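Local coordinates for RNA-binding protein (Porphyromonas gingivalis W83, PDB 7JLY) that probably binds RNA through a single RNA recognition motif and carries a calcium ion on its surface in the crystal, at residues 21-26 with 49-54. Residues are numbered along the deposited sequence; the frame is centred on the assembly and turned at random. Where two conformers were deposited one is given.
Sequences GLLQQY and VEMEDE. With CA (calcium ion), chain C.
Leu23, on helix 16-23, lies against Val49 and Met51 on the inward-facing side of strand 46-51, and the two segments meet mainly through apolar side chains. The Leu23 atoms CB and CG each sit 4.0 Å from Val49 CG1, a branch that lies anti to the backbone N (chi1 178°) and thereby reaches up to the helix. Further along the strand the Met51 side chain runs roughly perpendicular to that of Leu23, with Leu23 CD1 4.1 Å from the sulfur SD of Met51. Extended through chi2 and then bent at chi3 (73°), the Met51 chain carries its methyl CE under the turn that follows the helix, 3.6 Å from Leu23 O and 4.1 Å from Tyr26 CB. Leu23 O also accepts a hydrogen bond from the backbone N of Tyr26, while the amide of Gln25 folds back so that NE2 donates to Leu22 O at 2.9 Å, in the carbonyl plane. The Tyr26 ring turns from the strand toward helix 54-64, packs on Ala60 and Leu64, and its OH is hydrogen-bonded to the Glu63 carboxylate. Beyond the strand, Glu54, also salt-bridged to Arg58, binds calcium through OE2 at 2.7 Å, beside three waters. Helix-on-sheet packing of this kind, completed by Ile5, Val29 and Ala60, forms part of the hydrophobic core of the βαββαβ RNA recognition motif.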
# COMPACT_ATOMS: atom_id res chain seq x y z
N GLY A 21 8.64 -1.68 -1.24
CA GLY A 21 9.54 -1.34 -2.34
C GLY A 21 8.98 -0.23 -3.21
O GLY A 21 9.72 0.66 -3.68
N LEU A 22 7.67 -0.29 -3.42
CA LEU A 22 6.96 0.69 -4.22
C LEU A 22 6.91 2.06 -3.54
O LEU A 22 7.26 3.08 -4.13
CB LEU A 22 5.53 0.20 -4.50
CG LEU A 22 4.68 1.06 -5.43
CD1 LEU A 22 5.33 1.15 -6.80
CD2 LEU A 22 3.25 0.51 -5.53
N LEU A 23 6.46 2.07 -2.28
CA LEU A 23 6.19 3.32 -1.58
C LEU A 23 7.46 3.98 -1.02
O LEU A 23 7.52 5.20 -0.91
CB LEU A 23 5.16 3.10 -0.46
CG LEU A 23 3.68 3.14 -0.88
CD1 LEU A 23 3.34 4.48 -1.49
CD2 LEU A 23 3.30 2.01 -1.85
N GLN A 24 8.48 3.18 -0.71
CA GLN A 24 9.66 3.77 -0.07
C GLN A 24 10.45 4.64 -1.06
O GLN A 24 11.34 5.39 -0.67
CB GLN A 24 10.57 2.68 0.52
CG GLN A 24 11.43 1.96 -0.48
CD GLN A 24 12.26 0.85 0.14
OE1 GLN A 24 12.28 0.68 1.36
NE2 GLN A 24 12.95 0.09 -0.70
N GLN A 25 10.11 4.53 -2.34
CA GLN A 25 10.68 5.40 -3.36
C GLN A 25 10.37 6.88 -3.12
O GLN A 25 11.11 7.74 -3.60
CB GLN A 25 10.18 5.01 -4.75
CG GLN A 25 10.61 3.62 -5.24
CD GLN A 25 10.01 3.27 -6.59
OE1 GLN A 25 10.73 3.08 -7.57
NE2 GLN A 25 8.69 3.21 -6.66
N TYR A 26 9.28 7.16 -2.40
CA TYR A 26 8.78 8.53 -2.22
C TYR A 26 9.09 9.11 -0.86
O TYR A 26 8.92 10.30 -0.67
CB TYR A 26 7.26 8.57 -2.48
CG TYR A 26 6.96 8.00 -3.84
CD1 TYR A 26 7.20 8.75 -4.99
CD2 TYR A 26 6.54 6.69 -3.98
CE1 TYR A 26 6.98 8.21 -6.24
CE2 TYR A 26 6.31 6.14 -5.23
CZ TYR A 26 6.53 6.91 -6.36
OH TYR A 26 6.32 6.35 -7.60
N VAL A 49 0.01 0.80 3.83
CA VAL A 49 1.38 1.26 4.03
C VAL A 49 1.36 2.58 4.82
O VAL A 49 0.63 3.49 4.47
CB VAL A 49 2.13 1.49 2.70
CG1 VAL A 49 3.52 2.00 3.00
CG2 VAL A 49 2.18 0.19 1.87
N GLU A 50 2.15 2.66 5.88
CA GLU A 50 2.28 3.91 6.62
C GLU A 50 3.58 4.58 6.24
O GLU A 50 4.63 3.94 6.17
CB GLU A 50 2.22 3.68 8.13
CG GLU A 50 0.81 3.47 8.64
CD GLU A 50 0.75 3.35 10.15
OE1 GLU A 50 1.36 4.20 10.84
OE2 GLU A 50 0.11 2.41 10.65
N MET A 51 3.50 5.88 5.97
CA MET A 51 4.68 6.68 5.66
C MET A 51 4.80 7.76 6.73
O MET A 51 3.80 8.29 7.19
CB MET A 51 4.59 7.28 4.26
CG MET A 51 4.66 6.24 3.15
SD MET A 51 4.64 6.98 1.52
CE MET A 51 6.29 7.66 1.45
N GLU A 52 6.02 8.08 7.13
CA GLU A 52 6.20 8.98 8.27
C GLU A 52 5.83 10.43 7.93
O GLU A 52 5.35 11.17 8.78
CB GLU A 52 7.64 8.91 8.79
CG GLU A 52 7.88 9.73 10.08
CD GLU A 52 6.96 9.32 11.26
OE1 GLU A 52 6.71 8.11 11.45
OE2 GLU A 52 6.49 10.23 11.99
N ASP A 53 6.05 10.81 6.67
CA ASP A 53 5.83 12.18 6.22
C ASP A 53 4.58 12.28 5.35
O ASP A 53 4.53 11.70 4.27
CB ASP A 53 7.06 12.69 5.44
CG ASP A 53 6.97 14.16 5.08
OD1 ASP A 53 7.32 15.00 5.94
OD2 ASP A 53 6.57 14.48 3.94
N GLU A 54 3.58 13.02 5.82
CA GLU A 54 2.33 13.21 5.08
C GLU A 54 2.54 13.74 3.68
O GLU A 54 1.81 13.39 2.75
CB GLU A 54 1.42 14.18 5.83
CG GLU A 54 0.30 13.53 6.57
CD GLU A 54 -0.80 14.51 6.94
OE1 GLU A 54 -0.69 15.70 6.54
OE2 GLU A 54 -1.77 14.09 7.62
CA CA C . -4.02 13.14 8.65
O HOH W 1 -4.50 11.03 7.53
O HOH W 2 -3.19 15.23 8.90
O HOH W 3 -4.80 13.90 6.37